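Local coordinates for protein CT_858 (Chlamydia trachomatis, PDB 3DOR) that is a secreted chlamydial protease, probably acting as a serine-type endopeptidase, and assembles as a dimer in its mature form, at residues 481-486 with 531-536. Sequence-based numbering, arbitrary orientation.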
loop_
_atom_site.group_PDB
_atom_site.type_symbol
_atom_site.label_atom_id
_atom_site.label_comp_id
_atom_site.label_asym_id
_atom_site.label_seq_id
_atom_site.Cartn_x
_atom_site.Cartn_y
_atom_site.Cartn_z
ATOM N N ARG B 481 -11.151 1.637 -36.289
ATOM C CA ARG B 481 -9.776 2.063 -36.586
ATOM C C ARG B 481 -8.912 0.900 -37.071
ATOM O O ARG B 481 -7.976 1.089 -37.847
ATOM C CB ARG B 481 -9.119 2.646 -35.321
ATOM C CG ARG B 481 -8.525 4.042 -35.460
ATOM C CD ARG B 481 -7.076 4.086 -35.943
ATOM N NE ARG B 481 -6.961 3.562 -37.284
ATOM C CZ ARG B 481 -5.841 3.510 -37.992
ATOM N NH1 ARG B 481 -4.700 3.972 -37.502
ATOM N NH2 ARG B 481 -5.866 2.932 -39.179
ATOM N N ALA B 482 -9.211 -0.297 -36.588
ATOM C CA ALA B 482 -8.421 -1.459 -36.954
ATOM C C ALA B 482 -9.223 -2.723 -37.150
ATOM O O ALA B 482 -10.347 -2.853 -36.659
ATOM C CB ALA B 482 -7.350 -1.711 -35.892
ATOM N N LEU B 483 -8.614 -3.662 -37.863
ATOM C CA LEU B 483 -9.203 -4.963 -38.128
ATOM C C LEU B 483 -8.754 -5.832 -36.943
ATOM O O LEU B 483 -7.547 -5.945 -36.686
ATOM C CB LEU B 483 -8.628 -5.507 -39.434
ATOM C CG LEU B 483 -9.374 -6.515 -40.320
ATOM C CD1 LEU B 483 -8.536 -7.763 -40.471
ATOM C CD2 LEU B 483 -10.753 -6.822 -39.770
ATOM N N ILE B 484 -9.696 -6.427 -36.214
ATOM C CA ILE B 484 -9.334 -7.258 -35.063
ATOM C C ILE B 484 -9.438 -8.725 -35.475
ATOM O O ILE B 484 -10.483 -9.171 -35.950
ATOM C CB ILE B 484 -10.245 -6.970 -33.825
ATOM C CG1 ILE B 484 -9.918 -5.607 -33.203
ATOM C CG2 ILE B 484 -9.963 -7.983 -32.725
ATOM C CD1 ILE B 484 -10.067 -4.472 -34.094
ATOM N N VAL B 485 -8.351 -9.468 -35.279
ATOM C CA VAL B 485 -8.285 -10.865 -35.693
ATOM C C VAL B 485 -7.808 -11.813 -34.592
ATOM O O VAL B 485 -6.961 -11.449 -33.787
ATOM C CB VAL B 485 -7.328 -10.993 -36.904
ATOM C CG1 VAL B 485 -7.287 -12.424 -37.415
ATOM C CG2 VAL B 485 -7.774 -10.037 -38.003
ATOM N N GLY B 486 -8.356 -13.029 -34.571
ATOM C CA GLY B 486 -7.952 -14.020 -33.585
ATOM C C GLY B 486 -9.146 -14.630 -32.874
ATOM O O GLY B 486 -10.132 -15.024 -33.511
ATOM N N GLU B 531 -15.135 -9.533 -29.132
ATOM C CA GLU B 531 -15.096 -10.389 -30.297
ATOM C C GLU B 531 -14.252 -9.750 -31.388
ATOM O O GLU B 531 -14.177 -8.522 -31.492
ATOM C CB GLU B 531 -16.523 -10.619 -30.830
ATOM C CG GLU B 531 -17.155 -9.433 -31.596
ATOM C CD GLU B 531 -17.431 -8.187 -30.732
ATOM O OE1 GLU B 531 -17.577 -8.311 -29.496
ATOM O OE2 GLU B 531 -17.526 -7.073 -31.300
ATOM N N PRO B 532 -13.580 -10.579 -32.200
ATOM C CA PRO B 532 -12.749 -10.075 -33.297
ATOM C C PRO B 532 -13.653 -9.922 -34.513
ATOM O O PRO B 532 -14.785 -10.392 -34.492
ATOM C CB PRO B 532 -11.737 -11.195 -33.502
ATOM C CG PRO B 532 -12.573 -12.431 -33.222
ATOM C CD PRO B 532 -13.332 -12.016 -31.966
ATOM N N HIS B 533 -13.167 -9.245 -35.554
ATOM C CA HIS B 533 -13.930 -9.109 -36.795
ATOM C C HIS B 533 -13.831 -10.485 -37.444
ATOM O O HIS B 533 -14.806 -11.006 -37.961
ATOM C CB HIS B 533 -13.281 -8.102 -37.755
ATOM C CG HIS B 533 -13.398 -6.677 -37.324
ATOM N ND1 HIS B 533 -14.514 -5.909 -37.586
ATOM C CD2 HIS B 533 -12.520 -5.865 -36.689
ATOM C CE1 HIS B 533 -14.313 -4.680 -37.140
ATOM N NE2 HIS B 533 -13.111 -4.628 -36.592
ATOM N N ILE B 534 -12.633 -11.064 -37.406
ATOM C CA ILE B 534 -12.392 -12.368 -38.010
ATOM C C ILE B 534 -11.953 -13.396 -36.966
ATOM O O ILE B 534 -10.892 -13.254 -36.360
ATOM C CB ILE B 534 -11.276 -12.296 -39.095
ATOM C CG1 ILE B 534 -11.606 -11.239 -40.158
ATOM C CG2 ILE B 534 -11.084 -13.669 -39.720
ATOM C CD1 ILE B 534 -12.877 -11.494 -40.935
ATOM N N ASP B 535 -12.764 -14.429 -36.763
ATOM C CA ASP B 535 -12.422 -15.467 -35.806
ATOM C C ASP B 535 -11.372 -16.357 -36.460
ATOM O O ASP B 535 -11.641 -16.997 -37.463
ATOM C CB ASP B 535 -13.655 -16.283 -35.440
ATOM C CG ASP B 535 -13.351 -17.349 -34.414
ATOM O OD1 ASP B 535 -12.951 -18.465 -34.805
ATOM O OD2 ASP B 535 -13.493 -17.070 -33.211
ATOM N N LEU B 536 -10.174 -16.378 -35.888
ATOM C CA LEU B 536 -9.068 -17.148 -36.436
ATOM C C LEU B 536 -8.344 -17.895 -35.328
ATOM O O LEU B 536 -7.338 -17.415 -34.799
ATOM C CB LEU B 536 -8.078 -16.205 -37.115
ATOM C CG LEU B 536 -7.371 -16.544 -38.427
ATOM C CD1 LEU B 536 -6.028 -15.837 -38.412
ATOM C CD2 LEU B 536 -7.187 -18.039 -38.624
#
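Strand 534-535, the outermost within this chain of the mixed sheet in the S41 peptidase family region, runs parallel to strand 483-486, and backbone bonds carry most of the union. Ile484 O is gripped twice, by His533 N at 2.7 Å from above the carbonyl plane and by Ile534 N nearly along the C=O axis. Gly486 N then donates to Ile534 O at 3.1 Å, almost straight down that carbonyl, whereas Leu536 N reaches Gly486 O at 2.7 Å from above the carbonyl plane. Val485 CA and Asp535 CA add CA-H...O contacts to Ile534 O and Gly486 O.

Ahead of the first bridge, the His533 ring lies against the backbone of 482-484. Its CG, anti to the carbonyl carbon (chi1 -71°), turns the ring back along these residues, bringing His533 CD2 2.9 Å from Ile484 N, which lies at the ring edge, in its plane. His533 NE2 reaches Ala482 O at 3.3 Å in a weak, bent bond, while Leu483 CD2 packs obliquely against CB and CG of His533.

Apolar contacts flank the backbone. Ile484 CG2 crosses Pro532 at about a right angle, 3.8 Å from Pro532 CB. Val485 and Leu536 lie side by side, Val485 CG1 3.8 Å from Leu536 CD1, covered by helix 549-564. Glu531 turns away to salt bridges with Arg519 and Lys477.

Gly486 adopts backbone angles (phi 129°, psi -134°) open to glycine and strained for residues with a side chain. The chemistry implies an edge strand held chiefly by main-chain bonds, with the weak imidazole bond as a supplement.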